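Local coordinates for capsular polysaccharide biosynthesis protein (PDB 4BQN), which binds coenzyme A and is probably an acetyltransferase in the biosynthesis of the Burkholderia pseudomallei capsular polysaccharide, at residues D235-R246 with M257-K265. The protein carries 1 engineered substitution. Sequence-based numbering, arbitrary orientation.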
loop_
_atom_site.group_PDB
_atom_site.type_symbol
_atom_site.label_atom_id
_atom_site.label_comp_id
_atom_site.label_asym_id
_atom_site.label_seq_id
_atom_site.Cartn_x
_atom_site.Cartn_y
_atom_site.Cartn_z
ATOM N N ASP A 235 3.715 8.107 6.407
ATOM C CA ASP A 235 4.048 9.313 5.648
ATOM C C ASP A 235 5.531 9.441 5.278
ATOM O O ASP A 235 5.953 10.499 4.806
ATOM C CB ASP A 235 3.605 10.565 6.419
ATOM C CG ASP A 235 4.437 10.816 7.659
ATOM O OD1 ASP A 235 4.990 9.858 8.234
ATOM O OD2 ASP A 235 4.526 11.988 8.076
ATOM N N VAL A 236 6.309 8.375 5.471
ATOM C CA VAL A 236 7.750 8.406 5.197
ATOM C C VAL A 236 8.082 8.871 3.766
ATOM O O VAL A 236 8.983 9.710 3.564
ATOM C CB VAL A 236 8.423 7.026 5.493
ATOM C CG1 VAL A 236 7.756 5.857 4.769
ATOM C CG2 VAL A 236 9.914 7.058 5.166
ATOM N N THR A 237 7.342 8.350 2.794
ATOM C CA THR A 237 7.640 8.554 1.388
ATOM C C THR A 237 6.394 9.022 0.655
ATOM O O THR A 237 5.300 8.477 0.839
ATOM C CB THR A 237 8.237 7.271 0.793
ATOM O OG1 THR A 237 9.547 7.106 1.352
ATOM C CG2 THR A 237 8.326 7.306 -0.725
ATOM N N LYS A 238 6.553 10.053 -0.168
ATOM C CA LYS A 238 5.407 10.671 -0.830
ATOM C C LYS A 238 5.713 10.795 -2.308
ATOM O O LYS A 238 6.553 11.613 -2.708
ATOM C CB LYS A 238 5.080 12.033 -0.198
ATOM C CG LYS A 238 4.776 11.964 1.300
ATOM C CD LYS A 238 4.467 13.310 1.940
ATOM C CE LYS A 238 4.151 13.128 3.421
ATOM N NZ LYS A 238 3.959 14.413 4.153
ATOM N N MET A 239 5.080 9.938 -3.102
ATOM C CA MET A 239 5.265 9.966 -4.547
ATOM C C MET A 239 4.574 11.182 -5.146
ATOM O O MET A 239 3.510 11.593 -4.674
ATOM C CB MET A 239 4.754 8.685 -5.195
ATOM C CG MET A 239 5.575 7.442 -4.860
ATOM S SD MET A 239 7.218 7.497 -5.604
ATOM C CE MET A 239 8.278 7.463 -4.175
ATOM N N SER A 240 5.193 11.761 -6.170
ATOM C CA SER A 240 4.643 12.925 -6.847
ATOM C C SER A 240 3.854 12.515 -8.092
ATOM O O SER A 240 4.289 11.659 -8.850
ATOM C CB SER A 240 5.788 13.842 -7.236
ATOM O OG SER A 240 5.292 14.974 -7.903
ATOM N N LEU A 241 2.694 13.133 -8.304
ATOM C CA LEU A 241 1.903 12.858 -9.499
ATOM C C LEU A 241 2.503 13.527 -10.735
ATOM O O LEU A 241 2.996 14.658 -10.658
ATOM C CB LEU A 241 0.450 13.297 -9.303
ATOM C CG LEU A 241 -0.424 12.427 -8.389
ATOM C CD1 LEU A 241 -0.119 12.607 -6.898
ATOM C CD2 LEU A 241 -1.891 12.690 -8.665
ATOM N N TYR A 242 2.450 12.834 -11.866
ATOM C CA TYR A 242 3.022 13.377 -13.099
ATOM C C TYR A 242 2.246 14.620 -13.578
ATOM O O TYR A 242 1.063 14.788 -13.264
ATOM C CB TYR A 242 3.017 12.312 -14.201
ATOM C CG TYR A 242 4.265 11.450 -14.261
ATOM C CD1 TYR A 242 4.755 10.779 -13.133
ATOM C CD2 TYR A 242 4.925 11.261 -15.478
ATOM C CE1 TYR A 242 5.892 9.973 -13.217
ATOM C CE2 TYR A 242 6.059 10.457 -15.572
ATOM C CZ TYR A 242 6.537 9.821 -14.439
ATOM O OH TYR A 242 7.651 9.022 -14.542
ATOM N N PRO A 243 2.911 15.478 -14.373
ATOM C CA PRO A 243 2.220 16.635 -14.938
ATOM C C PRO A 243 0.988 16.198 -15.721
ATOM O O PRO A 243 0.973 15.095 -16.293
ATOM C CB PRO A 243 3.257 17.226 -15.905
ATOM C CG PRO A 243 4.583 16.733 -15.432
ATOM C CD PRO A 243 4.296 15.355 -14.886
ATOM N N ILE A 244 0.005 17.103 -15.780
ATOM C CA ILE A 244 -1.250 16.946 -16.530
ATOM C C ILE A 244 -2.170 15.939 -15.837
ATOM O O ILE A 244 -3.298 16.280 -15.467
ATOM C CB ILE A 244 -1.034 16.637 -18.039
ATOM C CG1 ILE A 244 -0.244 17.788 -18.683
ATOM C CG2 ILE A 244 -2.378 16.427 -18.743
ATOM C CD1 ILE A 244 0.016 17.625 -20.163
ATOM N N TYR A 245 -1.666 14.727 -15.603
ATOM C CA TYR A 245 -2.408 13.727 -14.838
ATOM C C TYR A 245 -2.780 14.284 -13.460
ATOM O O TYR A 245 -3.906 14.107 -12.975
ATOM C CB TYR A 245 -1.573 12.455 -14.704
ATOM C CG TYR A 245 -2.341 11.295 -14.122
ATOM C CD1 TYR A 245 -3.360 10.676 -14.862
ATOM C CD2 TYR A 245 -2.026 10.760 -12.883
ATOM C CE1 TYR A 245 -4.061 9.596 -14.372
ATOM C CE2 TYR A 245 -2.743 9.676 -12.368
ATOM C CZ TYR A 245 -3.751 9.093 -13.119
ATOM O OH TYR A 245 -4.482 8.011 -12.667
ATOM N N ARG A 246 -1.853 15.017 -12.842
ATOM C CA ARG A 246 -2.063 15.548 -11.497
ATOM C C ARG A 246 -3.274 16.488 -11.441
ATOM O O ARG A 246 -3.913 16.639 -10.392
ATOM C CB ARG A 246 -0.798 16.265 -11.006
ATOM C CG ARG A 246 -0.441 17.535 -11.779
ATOM C CD ARG A 246 0.930 18.089 -11.383
ATOM N NE ARG A 246 1.007 18.462 -9.966
ATOM C CZ ARG A 246 0.515 19.581 -9.441
ATOM N NH1 ARG A 246 -0.102 20.480 -10.202
ATOM N NH2 ARG A 246 0.630 19.786 -8.138
ATOM N N MET A 257 4.497 19.324 -11.556
ATOM C CA MET A 257 5.006 18.186 -10.801
ATOM C C MET A 257 5.699 18.646 -9.521
ATOM O O MET A 257 6.636 19.442 -9.542
ATOM C CB MET A 257 5.932 17.293 -11.634
ATOM C CG MET A 257 6.226 15.960 -10.970
ATOM S SD MET A 257 6.834 14.741 -12.144
ATOM C CE MET A 257 6.452 13.254 -11.221
ATOM N N ASN A 258 5.201 18.122 -8.413
ATOM C CA ASN A 258 5.719 18.370 -7.074
ATOM C C ASN A 258 7.065 17.662 -6.811
ATOM O O ASN A 258 7.419 16.678 -7.477
ATOM C CB ASN A 258 4.698 17.883 -6.024
ATOM C CG ASN A 258 3.478 18.795 -5.896
ATOM O OD1 ASN A 258 2.340 18.351 -6.034
ATOM N ND2 ASN A 258 3.717 20.059 -5.577
ATOM N N GLU A 259 7.799 18.175 -5.828
ATOM C CA GLU A 259 8.937 17.431 -5.300
ATOM C C GLU A 259 8.446 16.097 -4.725
ATOM O O GLU A 259 7.282 15.942 -4.362
ATOM C CB GLU A 259 9.684 18.235 -4.229
ATOM C CG GLU A 259 8.926 18.399 -2.917
ATOM C CD GLU A 259 9.493 19.466 -1.995
ATOM O OE1 GLU A 259 10.606 19.988 -2.246
ATOM O OE2 GLU A 259 8.805 19.783 -1.004
ATOM N N TYR A 260 9.333 15.115 -4.701
ATOM C CA TYR A 260 9.075 13.847 -4.022
ATOM C C TYR A 260 9.539 13.976 -2.575
ATOM O O TYR A 260 10.389 14.812 -2.255
ATOM C CB TYR A 260 9.883 12.734 -4.674
ATOM C CG TYR A 260 9.407 12.286 -6.024
ATOM C CD1 TYR A 260 9.644 13.063 -7.165
ATOM C CD2 TYR A 260 8.763 11.057 -6.183
ATOM C CE1 TYR A 260 9.244 12.629 -8.419
ATOM C CE2 TYR A 260 8.350 10.616 -7.435
ATOM C CZ TYR A 260 8.611 11.412 -8.552
ATOM O OH TYR A 260 8.248 11.014 -9.800
ATOM N N GLN A 261 8.980 13.157 -1.690
ATOM C CA GLN A 261 9.603 12.920 -0.392
ATOM C C GLN A 261 9.993 11.451 -0.353
ATOM O O GLN A 261 9.176 10.570 -0.640
ATOM C CB GLN A 261 8.657 13.252 0.760
ATOM C CG GLN A 261 9.226 12.949 2.138
ATOM C CD GLN A 261 8.355 13.485 3.247
ATOM O OE1 GLN A 261 8.157 14.690 3.353
ATOM N NE2 GLN A 261 7.827 12.593 4.082
ATOM N N VAL A 262 11.248 11.185 -0.011
ATOM C CA VAL A 262 11.734 9.820 0.086
ATOM C C VAL A 262 12.485 9.677 1.406
ATOM O O VAL A 262 13.435 10.429 1.678
ATOM C CB VAL A 262 12.596 9.422 -1.140
ATOM C CG1 VAL A 262 11.709 9.044 -2.322
ATOM C CG2 VAL A 262 13.565 10.536 -1.521
ATOM N N LEU A 263 12.053 8.729 2.233
ATOM C CA LEU A 263 12.649 8.525 3.567
ATOM C C LEU A 263 12.744 9.854 4.334
ATOM O O LEU A 263 13.781 10.185 4.912
ATOM C CB LEU A 263 14.013 7.818 3.467
ATOM C CG LEU A 263 14.045 6.517 2.652
ATOM C CD1 LEU A 263 15.469 5.996 2.515
ATOM C CD2 LEU A 263 13.113 5.463 3.238
ATOM N N TYR A 264 11.650 10.613 4.306
ATOM C CA TYR A 264 11.493 11.894 5.009
ATOM C C TYR A 264 12.350 13.041 4.475
ATOM O O TYR A 264 12.414 14.101 5.097
ATOM C CB TYR A 264 11.672 11.746 6.531
ATOM C CG TYR A 264 10.520 11.016 7.188
ATOM C CD1 TYR A 264 9.260 11.619 7.309
ATOM C CD2 TYR A 264 10.679 9.717 7.661
ATOM C CE1 TYR A 264 8.196 10.952 7.892
ATOM C CE2 TYR A 264 9.626 9.042 8.264
ATOM C CZ TYR A 264 8.389 9.657 8.376
ATOM O OH TYR A 264 7.346 8.972 8.965
ATOM N N LYS A 265 12.993 12.831 3.330
ATOM C CA LYS A 265 13.791 13.874 2.683
ATOM C C LYS A 265 13.137 14.325 1.381
ATOM O O LYS A 265 12.626 13.511 0.623
ATOM C CB LYS A 265 15.209 13.371 2.387
ATOM C CG LYS A 265 15.954 12.774 3.577
ATOM C CD LYS A 265 16.121 13.774 4.713
ATOM C CE LYS A 265 16.816 13.136 5.906
ATOM N NZ LYS A 265 16.698 13.960 7.141
HETATM O O HOH W 1 6.083 13.615 6.176
HETATM O O HOH W 2 6.130 6.150 7.835
HETATM O O HOH W 3 5.580 14.380 -3.007
HETATM O O HOH W 4 5.951 16.125 3.919
HETATM O O HOH W 5 2.848 16.625 -8.819
#
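Met257 lies alongside Tyr242 where an irregular loop, 235-246, runs antiparallel to the edge of the 260-262/265-267 beta hairpin, joined to it by a single beta bridge. The Met257 chain is extended, which carries SD above the Tyr242 ring, 4.9 Å from its centroid, a distant Met-aromatic contact, and CE to 3.6 Å from Tyr242 CD1. At Asn258, the carbonyl O accepts a hydrogen bond from Ser240 OG, while OD1 accepts one from Arg246 NH2, lying near the guanidinium plane, the two planar groups standing 73° apart. A water molecule ties Arg246 NE to Leu241 O and Asn258 N. Next, the Tyr260 ring takes Ser240 CB over its centre, 3.8 Å from the centroid, and Met239 SD at its edge; Tyr272 of helix 269-281 stacks on it. Gln261 forms the bridge, with paired backbone bonds to Lys238, and its side chain runs beside that lysine; OE1 is hydrogen-bonded to Lys266 NZ. A type I' turn from Val262 to Lys265 follows, where Leu263 N donates almost straight to Thr237 OG1 (172°). Tyr264 N and Gln261 NE2 grip Val236 O from opposite faces of its carbonyl plane; the Val236 side chain lies about 9 Å from the bound coenzyme A. Val236 CA sits over the Tyr264 ring, whose OH donates on the syn side of Asp235 OD1, 32° out of the carboxylate plane, at 2.6 Å.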